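Local atomic coordinates of acyl-CoA dehydrogenase (Bacillus anthracis, PDB entry 3OWA), a protein that probably oxidises acyl-CoA thioesters to enoyl-CoA, using its bound flavin-adenine dinucleotide as the electron acceptor. Residues I286-A291 and I382-Y386; N313-T318 and V371-T375; V376-V380 and I394-Y398; T318-E322 and E593-V597; T276-A280 and G368-L372. All coordinates share one frame; numbering follows the deposited sequence. Where two conformers were deposited one is given.

Contact 1 of 5, residues I286-A291 and I382-Y386; sequences ISAQYA and IHGGY. With FAD (flavin-adenine dinucleotide), chain J.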
# COMPACT_ATOMS: atom_id res chain seq x y z
N ILE A 286 -4.82 -10.86 -14.47
CA ILE A 286 -5.78 -9.86 -14.92
C ILE A 286 -5.13 -8.53 -15.32
O ILE A 286 -5.62 -7.85 -16.21
CB ILE A 286 -6.96 -9.68 -13.96
CG1 ILE A 286 -6.52 -8.99 -12.68
CG2 ILE A 286 -7.59 -11.03 -13.68
CD1 ILE A 286 -7.63 -8.96 -11.61
N SER A 287 -3.99 -8.21 -14.72
CA SER A 287 -3.25 -7.03 -15.09
C SER A 287 -2.59 -7.20 -16.44
O SER A 287 -2.55 -6.25 -17.21
CB SER A 287 -2.19 -6.70 -14.02
OG SER A 287 -2.83 -6.51 -12.78
N ALA A 288 -2.09 -8.40 -16.74
CA ALA A 288 -1.43 -8.64 -18.01
C ALA A 288 -2.47 -8.64 -19.10
O ALA A 288 -2.26 -8.06 -20.16
CB ALA A 288 -0.68 -9.97 -17.98
N GLN A 289 -3.62 -9.26 -18.85
CA GLN A 289 -4.70 -9.24 -19.84
C GLN A 289 -5.18 -7.80 -20.08
O GLN A 289 -5.39 -7.42 -21.22
CB GLN A 289 -5.90 -10.10 -19.42
CG GLN A 289 -5.60 -11.54 -19.11
CD GLN A 289 -6.83 -12.30 -18.57
OE1 GLN A 289 -7.64 -11.78 -17.78
NE2 GLN A 289 -6.96 -13.54 -19.01
N TYR A 290 -5.34 -7.02 -19.02
CA TYR A 290 -5.76 -5.63 -19.16
C TYR A 290 -4.77 -4.79 -19.96
O TYR A 290 -5.17 -4.06 -20.86
CB TYR A 290 -6.04 -4.95 -17.80
CG TYR A 290 -6.71 -3.63 -18.00
CD1 TYR A 290 -5.98 -2.43 -17.91
CD2 TYR A 290 -8.07 -3.56 -18.34
CE1 TYR A 290 -6.58 -1.22 -18.13
CE2 TYR A 290 -8.70 -2.34 -18.55
CZ TYR A 290 -7.94 -1.17 -18.45
OH TYR A 290 -8.54 0.06 -18.68
N ALA A 291 -3.47 -4.93 -19.65
CA ALA A 291 -2.41 -4.20 -20.35
C ALA A 291 -2.37 -4.47 -21.86
O ALA A 291 -2.15 -3.55 -22.64
CB ALA A 291 -1.03 -4.48 -19.72
N ILE A 382 -2.14 -0.16 -12.81
CA ILE A 382 -2.18 -0.55 -14.23
C ILE A 382 -3.57 -0.34 -14.88
O ILE A 382 -3.68 0.02 -16.06
CB ILE A 382 -1.76 -2.03 -14.39
CG1 ILE A 382 -0.25 -2.18 -14.24
CG2 ILE A 382 -2.14 -2.61 -15.79
CD1 ILE A 382 0.18 -3.61 -14.03
N HIS A 383 -4.63 -0.56 -14.11
CA HIS A 383 -6.02 -0.37 -14.59
C HIS A 383 -6.41 1.11 -14.59
O HIS A 383 -7.38 1.50 -15.22
CB HIS A 383 -7.04 -1.15 -13.71
CG HIS A 383 -7.11 -2.62 -14.00
ND1 HIS A 383 -6.16 -3.52 -13.54
CD2 HIS A 383 -8.02 -3.36 -14.69
CE1 HIS A 383 -6.48 -4.74 -13.96
NE2 HIS A 383 -7.62 -4.67 -14.63
N GLY A 384 -5.65 1.96 -13.91
CA GLY A 384 -6.04 3.36 -13.82
C GLY A 384 -7.34 3.55 -13.05
O GLY A 384 -7.62 2.83 -12.09
N GLY A 385 -8.18 4.49 -13.50
CA GLY A 385 -9.48 4.77 -12.86
C GLY A 385 -10.39 3.54 -12.83
O GLY A 385 -11.21 3.43 -11.95
N TYR A 386 -10.22 2.59 -13.77
CA TYR A 386 -11.02 1.36 -13.71
C TYR A 386 -10.70 0.52 -12.46
O TYR A 386 -11.58 -0.19 -11.93
CB TYR A 386 -10.84 0.53 -15.01
CG TYR A 386 -11.17 1.39 -16.22
CD1 TYR A 386 -12.49 1.47 -16.70
CD2 TYR A 386 -10.17 2.15 -16.88
CE1 TYR A 386 -12.84 2.27 -17.81
CE2 TYR A 386 -10.51 2.98 -17.99
CZ TYR A 386 -11.85 3.01 -18.47
OH TYR A 386 -12.21 3.82 -19.55
PA FAD J . -5.18 5.08 -18.44
O1A FAD J . -5.71 3.96 -19.32
O2A FAD J . -4.96 6.36 -19.16
O5B FAD J . -3.85 4.53 -17.76
C5B FAD J . -3.72 3.17 -17.43
C4B FAD J . -2.33 2.91 -16.91
O4B FAD J . -1.39 3.10 -17.97
C3B FAD J . -1.95 3.86 -15.78
O3B FAD J . -1.09 3.18 -14.91
C2B FAD J . -1.11 4.90 -16.51
O2B FAD J . -0.18 5.53 -15.68
C1B FAD J . -0.42 4.05 -17.58
N9A FAD J . 0.00 4.85 -18.75
C8A FAD J . -0.80 5.53 -19.65
N7A FAD J . -0.01 6.12 -20.60
C5A FAD J . 1.28 5.80 -20.31
C6A FAD J . 2.50 6.13 -20.91
N6A FAD J . 2.56 7.02 -21.91
N1A FAD J . 3.66 5.64 -20.35
C2A FAD J . 3.63 4.84 -19.21
N3A FAD J . 2.42 4.52 -18.64
C4A FAD J . 1.28 5.00 -19.16
N1 FAD J . -11.74 13.38 -15.43
C2 FAD J . -12.21 14.62 -15.72
O2 FAD J . -11.82 15.16 -16.76
N3 FAD J . -13.11 15.25 -14.88
C4 FAD J . -13.55 14.66 -13.73
O4 FAD J . -14.36 15.25 -13.00
C4X FAD J . -13.06 13.40 -13.41
N5 FAD J . -13.47 12.76 -12.25
C5X FAD J . -13.03 11.48 -11.97
C6 FAD J . -13.52 10.82 -10.84
C7 FAD J . -13.08 9.52 -10.59
C7M FAD J . -13.56 8.79 -9.35
C8 FAD J . -12.18 8.91 -11.47
C8M FAD J . -11.66 7.53 -11.25
C9 FAD J . -11.69 9.58 -12.59
C9A FAD J . -12.13 10.86 -12.86
N10 FAD J . -11.65 11.53 -13.98
C10 FAD J . -12.15 12.77 -14.28
C1' FAD J . -10.69 10.87 -14.94
C2' FAD J . -9.40 10.46 -14.19
O2' FAD J . -8.61 11.51 -13.62
C3' FAD J . -8.62 9.46 -15.07
O3' FAD J . -8.78 8.16 -14.56
C4' FAD J . -7.16 9.81 -15.13
O4' FAD J . -7.06 11.13 -15.63
C5' FAD J . -6.43 8.40 -15.96
O5' FAD J . -7.04 7.82 -17.04
P FAD J . -7.46 6.26 -17.21
O1P FAD J . -8.16 5.92 -15.91
O2P FAD J . -8.29 5.93 -18.38
O3P FAD J . -6.13 5.40 -17.18
O HOH W 1 -6.97 1.98 -17.88

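Contact 2 of 5, residues N313-T318 and V371-T375; sequences NMAAKT and VLDYT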
# COMPACT_ATOMS: atom_id res chain seq x y z
N ASN A 313 8.02 -6.77 -11.69
CA ASN A 313 8.20 -6.74 -10.25
C ASN A 313 7.16 -7.63 -9.59
O ASN A 313 7.48 -8.42 -8.71
CB ASN A 313 8.06 -5.30 -9.71
CG ASN A 313 9.24 -4.41 -10.07
OD1 ASN A 313 10.32 -4.90 -10.36
ND2 ASN A 313 9.02 -3.08 -10.02
N MSE A 314 5.93 -7.53 -10.07
CA MSE A 314 4.82 -8.31 -9.52
C MSE A 314 5.11 -9.80 -9.67
O MSE A 314 4.95 -10.56 -8.70
CB MSE A 314 3.52 -7.97 -10.21
CG MSE A 314 3.03 -6.54 -9.90
SE MSE A 314 1.75 -5.98 -11.27
CE MSE A 314 0.26 -7.08 -10.77
N ALA A 315 5.54 -10.19 -10.87
CA ALA A 315 5.78 -11.60 -11.17
C ALA A 315 6.99 -12.17 -10.43
O ALA A 315 6.97 -13.32 -10.01
CB ALA A 315 5.92 -11.79 -12.62
N ALA A 316 8.04 -11.36 -10.29
CA ALA A 316 9.25 -11.82 -9.60
C ALA A 316 9.04 -12.01 -8.11
O ALA A 316 9.49 -12.99 -7.54
CB ALA A 316 10.41 -10.89 -9.87
N LYS A 317 8.38 -11.06 -7.46
CA LYS A 317 7.92 -11.25 -6.08
C LYS A 317 7.03 -12.46 -5.91
O LYS A 317 7.20 -13.21 -4.96
CB LYS A 317 7.20 -9.99 -5.58
CG LYS A 317 8.13 -8.77 -5.50
CD LYS A 317 7.26 -7.57 -5.10
CE LYS A 317 8.03 -6.25 -5.18
NZ LYS A 317 9.14 -6.22 -4.12
N THR A 318 6.08 -12.66 -6.83
CA THR A 318 5.16 -13.80 -6.73
C THR A 318 5.93 -15.13 -6.86
O THR A 318 5.62 -16.10 -6.17
CB THR A 318 4.10 -13.74 -7.84
OG1 THR A 318 3.29 -12.59 -7.66
CG2 THR A 318 3.18 -15.00 -7.85
N VAL A 371 3.72 -9.26 -0.44
CA VAL A 371 3.80 -9.39 -1.88
C VAL A 371 2.41 -9.19 -2.51
O VAL A 371 2.29 -8.52 -3.53
CB VAL A 371 4.36 -10.83 -2.25
CG1 VAL A 371 4.07 -11.15 -3.70
CG2 VAL A 371 5.88 -10.88 -2.01
N LEU A 372 1.36 -9.75 -1.90
CA LEU A 372 0.02 -9.58 -2.46
C LEU A 372 -0.37 -8.10 -2.34
O LEU A 372 -0.91 -7.52 -3.29
CB LEU A 372 -1.02 -10.42 -1.70
CG LEU A 372 -2.48 -10.20 -2.13
CD1 LEU A 372 -2.67 -10.47 -3.60
CD2 LEU A 372 -3.48 -10.97 -1.23
N ASP A 373 -0.06 -7.49 -1.20
CA ASP A 373 -0.36 -6.05 -1.02
C ASP A 373 0.22 -5.22 -2.21
O ASP A 373 -0.43 -4.32 -2.77
CB ASP A 373 0.26 -5.61 0.32
CG ASP A 373 0.03 -4.15 0.63
OD1 ASP A 373 -0.92 -3.81 1.36
OD2 ASP A 373 0.82 -3.30 0.15
N TYR A 374 1.47 -5.49 -2.55
CA TYR A 374 2.14 -4.79 -3.64
C TYR A 374 1.49 -5.13 -4.98
O TYR A 374 1.28 -4.24 -5.80
CB TYR A 374 3.64 -5.19 -3.66
CG TYR A 374 4.37 -4.65 -4.87
CD1 TYR A 374 4.89 -3.35 -4.86
CD2 TYR A 374 4.51 -5.43 -6.04
CE1 TYR A 374 5.52 -2.81 -5.98
CE2 TYR A 374 5.14 -4.89 -7.18
CZ TYR A 374 5.67 -3.59 -7.12
OH TYR A 374 6.28 -3.04 -8.23
N THR A 375 1.20 -6.41 -5.23
CA THR A 375 0.64 -6.79 -6.52
C THR A 375 -0.76 -6.23 -6.77
O THR A 375 -1.07 -5.82 -7.89
CB THR A 375 0.67 -8.34 -6.77
OG1 THR A 375 -0.24 -8.96 -5.84
CG2 THR A 375 2.08 -8.92 -6.56

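Contact 3 of 5, residues V376-V380 and I394-Y398; sequences VDEGV and IERMY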
# COMPACT_ATOMS: atom_id res chain seq x y z
N VAL A 376 -1.63 -6.16 -5.75
CA VAL A 376 -2.96 -5.61 -6.02
C VAL A 376 -2.85 -4.10 -6.16
O VAL A 376 -3.59 -3.48 -6.88
CB VAL A 376 -4.08 -5.97 -4.94
CG1 VAL A 376 -4.28 -7.43 -4.92
CG2 VAL A 376 -3.67 -5.53 -3.52
N ASP A 377 -1.89 -3.50 -5.48
CA ASP A 377 -1.74 -2.08 -5.61
C ASP A 377 -1.21 -1.72 -7.03
O ASP A 377 -1.64 -0.70 -7.63
CB ASP A 377 -0.78 -1.57 -4.55
CG ASP A 377 -0.61 -0.07 -4.63
OD1 ASP A 377 -1.59 0.62 -4.28
OD2 ASP A 377 0.47 0.43 -5.05
N GLU A 378 -0.29 -2.51 -7.60
CA GLU A 378 0.17 -2.16 -8.91
C GLU A 378 -0.88 -2.57 -9.92
O GLU A 378 -0.95 -2.01 -11.01
CB GLU A 378 1.50 -2.84 -9.24
CG GLU A 378 2.72 -2.18 -8.46
CD GLU A 378 2.92 -0.65 -8.74
OE1 GLU A 378 3.69 -0.01 -7.99
OE2 GLU A 378 2.27 -0.07 -9.64
N GLY A 379 -1.68 -3.57 -9.56
CA GLY A 379 -2.75 -4.01 -10.48
C GLY A 379 -3.80 -2.94 -10.61
O GLY A 379 -4.29 -2.64 -11.69
N VAL A 380 -4.15 -2.31 -9.50
CA VAL A 380 -5.01 -1.20 -9.60
C VAL A 380 -4.40 -0.07 -10.46
O VAL A 380 -5.11 0.51 -11.29
CB VAL A 380 -5.33 -0.61 -8.15
CG1 VAL A 380 -5.98 0.73 -8.29
CG2 VAL A 380 -6.24 -1.61 -7.36
N ILE A 394 -10.11 -6.29 -9.93
CA ILE A 394 -8.92 -5.83 -9.16
C ILE A 394 -9.32 -4.90 -8.02
O ILE A 394 -8.61 -4.79 -7.01
CB ILE A 394 -7.84 -5.15 -10.10
CG1 ILE A 394 -6.49 -5.05 -9.38
CG2 ILE A 394 -8.33 -3.77 -10.63
CD1 ILE A 394 -5.66 -6.38 -9.31
N GLU A 395 -10.44 -4.22 -8.17
CA GLU A 395 -10.90 -3.31 -7.14
C GLU A 395 -11.29 -4.08 -5.85
O GLU A 395 -10.98 -3.67 -4.71
CB GLU A 395 -12.09 -2.53 -7.69
CG GLU A 395 -12.72 -1.44 -6.76
CD GLU A 395 -13.71 -1.98 -5.67
OE1 GLU A 395 -13.95 -1.23 -4.71
OE2 GLU A 395 -14.29 -3.10 -5.77
N ARG A 396 -11.98 -5.19 -6.02
CA ARG A 396 -12.32 -6.07 -4.87
C ARG A 396 -11.10 -6.72 -4.25
O ARG A 396 -10.99 -6.80 -3.04
CB ARG A 396 -13.25 -7.21 -5.36
CG ARG A 396 -13.97 -7.87 -4.17
CD ARG A 396 -14.33 -9.32 -4.63
NE ARG A 396 -13.11 -10.12 -4.64
CZ ARG A 396 -12.70 -10.89 -5.64
NH1 ARG A 396 -11.56 -11.58 -5.50
NH2 ARG A 396 -13.42 -11.02 -6.75
N MSE A 397 -10.15 -7.18 -5.09
CA MSE A 397 -8.93 -7.75 -4.59
C MSE A 397 -8.11 -6.77 -3.75
O MSE A 397 -7.51 -7.15 -2.71
CB MSE A 397 -8.08 -8.20 -5.79
CG MSE A 397 -8.71 -9.46 -6.46
SE MSE A 397 -7.56 -10.04 -7.88
CE MSE A 397 -6.10 -10.64 -6.82
N TYR A 398 -8.06 -5.53 -4.23
CA TYR A 398 -7.37 -4.48 -3.49
C TYR A 398 -7.93 -4.37 -2.08
O TYR A 398 -7.14 -4.26 -1.07
CB TYR A 398 -7.46 -3.11 -4.26
CG TYR A 398 -6.71 -2.00 -3.53
CD1 TYR A 398 -5.36 -1.83 -3.73
CD2 TYR A 398 -7.37 -1.17 -2.60
CE1 TYR A 398 -4.64 -0.82 -3.01
CE2 TYR A 398 -6.68 -0.15 -1.91
CZ TYR A 398 -5.33 -0.00 -2.13
OH TYR A 398 -4.62 0.97 -1.44
O HOH W 2 -2.22 1.12 -1.83

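Contact 4 of 5, residues T318-E322 and E593-V597; sequences TYAAE and ERYTV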
# COMPACT_ATOMS: atom_id res chain seq x y z
N THR A 318 6.08 -12.66 -6.83
CA THR A 318 5.16 -13.80 -6.73
C THR A 318 5.93 -15.13 -6.86
O THR A 318 5.62 -16.10 -6.17
CB THR A 318 4.10 -13.74 -7.84
OG1 THR A 318 3.29 -12.59 -7.66
CG2 THR A 318 3.18 -15.00 -7.85
N TYR A 319 6.93 -15.17 -7.75
CA TYR A 319 7.79 -16.36 -7.90
C TYR A 319 8.48 -16.60 -6.57
O TYR A 319 8.48 -17.71 -6.07
CB TYR A 319 8.85 -16.17 -9.00
CG TYR A 319 9.76 -17.38 -9.17
CD1 TYR A 319 9.30 -18.54 -9.81
CD2 TYR A 319 11.09 -17.37 -8.70
CE1 TYR A 319 10.13 -19.67 -9.96
CE2 TYR A 319 11.94 -18.49 -8.86
CZ TYR A 319 11.44 -19.62 -9.49
OH TYR A 319 12.26 -20.72 -9.66
N ALA A 320 9.04 -15.55 -5.97
CA ALA A 320 9.74 -15.79 -4.70
C ALA A 320 8.77 -16.24 -3.61
O ALA A 320 9.10 -17.15 -2.85
CB ALA A 320 10.57 -14.57 -4.26
N ALA A 321 7.56 -15.67 -3.57
CA ALA A 321 6.55 -16.08 -2.58
C ALA A 321 6.08 -17.52 -2.79
O ALA A 321 5.96 -18.30 -1.84
CB ALA A 321 5.33 -15.08 -2.57
N GLU A 322 5.76 -17.85 -4.04
CA GLU A 322 5.31 -19.19 -4.36
C GLU A 322 6.40 -20.21 -4.00
O GLU A 322 6.09 -21.24 -3.40
CB GLU A 322 4.98 -19.31 -5.85
CG GLU A 322 4.53 -20.70 -6.26
CD GLU A 322 4.46 -20.87 -7.77
OE1 GLU A 322 5.36 -20.37 -8.52
OE2 GLU A 322 3.49 -21.53 -8.21
N GLU A 593 -0.19 -14.02 -21.04
CA GLU A 593 -1.28 -13.33 -20.28
C GLU A 593 -1.60 -14.00 -18.95
O GLU A 593 -2.78 -14.17 -18.58
CB GLU A 593 -2.55 -13.17 -21.11
CG GLU A 593 -2.42 -12.18 -22.26
CD GLU A 593 -3.73 -11.95 -22.98
OE1 GLU A 593 -3.98 -10.79 -23.38
OE2 GLU A 593 -4.52 -12.91 -23.15
N ARG A 594 -0.55 -14.38 -18.23
CA ARG A 594 -0.66 -14.93 -16.89
C ARG A 594 0.74 -15.02 -16.30
O ARG A 594 1.75 -14.87 -17.00
CB ARG A 594 -1.34 -16.31 -16.89
CG ARG A 594 -0.59 -17.39 -17.67
CD ARG A 594 -1.35 -18.72 -17.70
NE ARG A 594 -0.47 -19.81 -18.14
CZ ARG A 594 -0.17 -20.09 -19.40
NH1 ARG A 594 -0.67 -19.37 -20.40
NH2 ARG A 594 0.66 -21.10 -19.68
N TYR A 595 0.78 -15.29 -14.99
CA TYR A 595 2.01 -15.56 -14.31
C TYR A 595 2.50 -16.91 -14.81
O TYR A 595 1.74 -17.86 -14.90
CB TYR A 595 1.76 -15.64 -12.83
CG TYR A 595 2.87 -16.28 -12.06
CD1 TYR A 595 2.80 -17.63 -11.74
CD2 TYR A 595 3.99 -15.55 -11.65
CE1 TYR A 595 3.80 -18.24 -11.02
CE2 TYR A 595 5.01 -16.15 -10.92
CZ TYR A 595 4.90 -17.50 -10.61
OH TYR A 595 5.86 -18.14 -9.87
N THR A 596 3.78 -16.99 -15.13
CA THR A 596 4.33 -18.16 -15.78
C THR A 596 5.73 -18.39 -15.26
O THR A 596 6.34 -17.48 -14.70
CB THR A 596 4.30 -17.99 -17.31
OG1 THR A 596 4.71 -19.20 -17.90
CG2 THR A 596 5.21 -16.88 -17.79
N VAL A 597 6.23 -19.61 -15.43
CA VAL A 597 7.43 -20.04 -14.72
C VAL A 597 8.39 -20.89 -15.57
O VAL A 597 8.23 -20.99 -16.78
CB VAL A 597 7.02 -20.79 -13.43
CG1 VAL A 597 6.95 -22.31 -13.65
CG2 VAL A 597 7.91 -20.40 -12.28

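Contact 5 of 5, residues T276-A280 and G368-L372; sequences TVGSA and GSEVL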
# COMPACT_ATOMS: atom_id res chain seq x y z
N THR A 276 -2.44 -16.05 -0.29
CA THR A 276 -2.02 -14.77 -0.87
C THR A 276 -1.25 -15.02 -2.17
O THR A 276 -1.24 -14.20 -3.09
CB THR A 276 -1.15 -13.96 0.10
OG1 THR A 276 -0.02 -14.76 0.46
CG2 THR A 276 -1.97 -13.58 1.39
N VAL A 277 -0.63 -16.19 -2.27
CA VAL A 277 0.14 -16.52 -3.45
C VAL A 277 -0.80 -16.75 -4.62
O VAL A 277 -0.51 -16.32 -5.76
CB VAL A 277 1.08 -17.76 -3.23
CG1 VAL A 277 1.42 -18.41 -4.55
CG2 VAL A 277 2.38 -17.32 -2.55
N GLY A 278 -1.92 -17.42 -4.35
CA GLY A 278 -2.96 -17.61 -5.39
C GLY A 278 -3.52 -16.27 -5.86
O GLY A 278 -3.70 -16.04 -7.05
N SER A 279 -3.78 -15.36 -4.92
CA SER A 279 -4.28 -14.07 -5.30
C SER A 279 -3.27 -13.25 -6.07
O SER A 279 -3.66 -12.51 -6.97
CB SER A 279 -4.75 -13.28 -4.06
OG SER A 279 -5.71 -14.05 -3.31
N ALA A 280 -1.99 -13.32 -5.71
CA ALA A 280 -1.00 -12.55 -6.41
C ALA A 280 -0.89 -13.04 -7.85
O ALA A 280 -0.74 -12.23 -8.75
CB ALA A 280 0.40 -12.62 -5.68
N GLY A 368 4.15 -13.35 2.09
CA GLY A 368 3.02 -13.52 1.15
C GLY A 368 2.02 -12.37 1.22
O GLY A 368 1.58 -11.85 0.19
N SER A 369 1.65 -11.96 2.43
CA SER A 369 0.66 -10.89 2.53
C SER A 369 1.22 -9.57 1.96
O SER A 369 0.48 -8.79 1.35
CB SER A 369 0.21 -10.75 3.98
OG SER A 369 1.31 -10.40 4.85
N GLU A 370 2.51 -9.30 2.15
CA GLU A 370 3.14 -8.08 1.60
C GLU A 370 3.38 -8.11 0.10
O GLU A 370 3.25 -7.10 -0.58
CB GLU A 370 4.47 -7.74 2.33
CG GLU A 370 4.15 -7.41 3.76
CD GLU A 370 5.30 -6.75 4.51
OE1 GLU A 370 6.48 -6.98 4.15
OE2 GLU A 370 5.03 -6.02 5.50
N VAL A 371 3.72 -9.26 -0.44
CA VAL A 371 3.80 -9.39 -1.88
C VAL A 371 2.41 -9.19 -2.51
O VAL A 371 2.29 -8.52 -3.53
CB VAL A 371 4.36 -10.83 -2.25
CG1 VAL A 371 4.07 -11.15 -3.70
CG2 VAL A 371 5.88 -10.88 -2.01
N LEU A 372 1.36 -9.75 -1.90
CA LEU A 372 0.02 -9.58 -2.46
C LEU A 372 -0.37 -8.10 -2.34
O LEU A 372 -0.91 -7.52 -3.29
CB LEU A 372 -1.02 -10.42 -1.70
CG LEU A 372 -2.48 -10.20 -2.13
CD1 LEU A 372 -2.67 -10.47 -3.60
CD2 LEU A 372 -3.48 -10.97 -1.23

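Contact 1 of 5, residues I286-A291 and I382-Y386
Tyr290 holds its CG anti to the backbone N (chi1 -170°), which sends the phenol ring across to helix 358-383. His383 makes the other choice, CG anti to its carbonyl carbon (chi1 -78°), and its imidazole comes to lie along that phenol. The two rings form an offset stack, centroids 4.3 Å apart and planes 22° from parallel. His383 CD2 sits over the rim of the phenol face, while Tyr290 CB comes over the imidazole as a CH-pi partner, 4.0 Å from the centroid of the His383 ring. Histidine suits this place because its face receives the tyrosine while ND1 bonds to Gly379 O, one turn back in its own helix, which fixes the rotation of the ring.

Beside the stack, Ile382 CD1 packs 3.9 Å from Ser287 CB. Serine is small enough to let the branch in, and its OG turns back to Ala283 O. Farther out, Tyr290 and Tyr386 cross at about a right angle, with Tyr290 OH 3.2 Å from Tyr386 CD2. That hydroxyl donates to a water in the plane of its ring, 2.6 Å from Tyr290 OH, and the water donates to His383 O and FAD O1A. Helix 358-383 gives way at Gly384, whose positive phi turns the chain toward the diphosphate and whose lack of a side chain leaves room for FAD O3P; Gly385 N bonds to FAD O1P at 2.8 Å. From this contact each phosphate receives a neutral donor, a water or a backbone amide, which would probably help offset the diphosphate charge, alongside other cofactor partners such as Arg294.

Contact 2 of 5, residues N313-T318 and V371-T375
Lys317 and Tyr374 supply the aromatic part of this contact. The lysine chain runs extended as far as CE, which lies over one face of the phenol, 3.8 Å from the centroid of the Tyr374 ring. The bend at chi4 (-67°) then sets Lys317 NZ above the same ring almost on its normal, 5.0 Å from the centroid, as a cation-pi partner. Lysine is apt here, since its methylenes cover the ring while its charged end stays at the partly exposed margin.

One hydrogen bond joins the two segments: Asn313 ND2 donates to Tyr374 OH at 3.3 Å, leaving the amide plane by 17°. The other end of that amide is taken too, for OD1 accepts from Lys582 NZ.

Van der Waals packing fills the rest. Met314, present as selenomethionine, lays CG 3.8 Å from Tyr374 CE2 and curls its CE to 3.4 Å from Thr375 O. Val371 straddles the lysine stem, with both methyls against Lys317 CB and CG1 at 3.8 Å from it.

Threonine on either helix hides its hydroxyl in its own backbone. Thr318 OG1 donates to Met314 O at 2.8 Å, reaching it from the face opposite to Thr318 N, so that this carbonyl serves two donors. Thr375 OG1 donates to Leu372 O, which leaves the Thr375 methyl CG2 to face Thr318 OG1. The helix segments run antiparallel, at 165°, within the all-helical C-terminal domain of the acyl-CoA dehydrogenase fold. With the threonine hydroxyls bonded inside their own helices, the buried part can pack as if apolar, and polar bonding is left to the Asn313 and Tyr374 side.

Contact 3 of 5, residues V376-V380 and I394-Y398
Tyr398 reaches alongside Asp377, the two side chains pointing the same way, with carboxylate and ring planes 42° apart. Asp377 OD1 lies at the edge of the phenol near its plane, 3.6 Å from Tyr398 CE1, where the positively polarised C-H of the ring faces an anion. A water in the plane of the Tyr398 ring donates to Asp377 OD1 at 2.6 Å; its link to the phenol hydroxyl is too short to be trusted in detail. The same carboxylate oxygen forms salt bridges with Arg402 and Arg405 of the second subunit, so the side chain lies at the dimer interface.

Val380 crosses the tyrosine at about a right angle, its CG2 3.7 Å from Tyr398 CB. Because Tyr398 CG is anti to the backbone N (chi1 -178°), the ring lies out past this methyl to the aspartate. Helix 358-383 and the short helix 393-401 form an antiparallel hairpin, their segments at 149°, and the turn between them carries Gly384, Gly385 and Tyr386 of the FAD pocket.

Val376 crosses its partners obliquely and divides its methyls between them: CG1 goes to Met397 CB at 4.0 Å, and CG2 to Tyr398 CA at 3.8 Å. Met397 is a selenomethionine. Beta-branched valines fit such a seam, since each offers two stiff methyls close to the backbone. Ile394 lies over the next turn, with CG1 3.6 Å from Gly379 C and CD1 3.9 Å from Gly379 CA. Glycine, bearing no side chain, lets the isoleucine settle directly on the helix backbone, and beyond it Ile394 also touches Ala283 and Ile286 of helix 257-293.

Contact 4 of 5, residues T318-E322 and E593-V597
Tyr595 and Val597, in the extended C-terminal tail that follows helix 578-592, lie against helix 305-336 of the all-helical C-terminal domain of the acyl-CoA dehydrogenase fold. The polar tie is a single hydrogen bond: Tyr595 OH donates to Glu322 OE1 at 2.7 Å. It comes from above the carboxylate, 40° out of its plane. Glutamate is long enough to reach this hydroxyl, with CG anti to its backbone N (chi1 179°) and the chain extended beyond. Its charge is answered on both oxygens, since OE1 also pairs with Arg512 and OE2 with Lys281; these partners probably keep the acid ionised.

The aromatic contact is a CH-pi one. Thr318 CG2 sits over one face of the Tyr595 ring, 4.0 Å from its centroid, as the two side chains slide past each other in opposite directions. Threonine suits the spot because its beta-branch places a methyl, CG2, against the tyrosine face.

Packing completes the seat. Tyr319 crosses Tyr595 at about a right angle, and its own hydroxyl bonds to Thr513. Val597, the last residue of the chain, brings CG2 to the edge of the Tyr319 ring, where Tyr595 OH also lies, 3.5 Å from Tyr319 CD1.

Contact 5 of 5, residues T276-A280 and G368-L372
Leu372 lies against Thr276, Ser279 and Ala280 of helix 257-293. Its CB faces the base of the threonine, 4.0 Å from Thr276 CB. With CG anti to the backbone N (chi1 174°), the side chain turns across to that helix and forks there. One branch, CD1, comes 3.5 Å from Ser279 CB and 3.6 Å from Ala280 N. The other, CD2, lies between Ser279 CB and Thr276 CG2, 4.0 Å from the latter. Serine and alanine suit these places, for their short side chains leave the leucine fork room to come down on the helix.

A turn earlier, Thr276 OG1 touches the backbone itself, 3.2 Å from Gly368 C. Glycine has no side chain to hold the two helices apart, and the segments run nearly parallel at 18°, with axes 8.7 Å apart. The threonine hydroxyl also comes near Gly368 O, but at an angle too poor for a bond, and it is bonded to Gly273 O of its own helix. This join deep in the C-terminal helical domain therefore rests on close fit and van der Waals contact, with the polar oxygen of Thr276 satisfied within helix 257-293.

How the contacts relate
Helix 358-383 carries four of the five contacts: contact 5, contact 2, contact 3 and contact 1 follow one another along it toward the FAD diphosphate. Contact 1 holds part of the FAD pocket; the side chain of Val380 in contact 3 is about 9 Å from FAD, and that of Met314 in contact 2 about 10 Å. Met314 links neighbours, its CE lying 3.7 Å from Ser287 OG of contact 1 and its SE 3.8 Å from Glu378 CB of contact 3. Thr318 belongs to both contacts 2 and 4, and its OG1 comes 3.5 Å from Ala280 CB of contact 5. Contacts 1 and 3, with centres 9 Å apart, both also meet the second subunit.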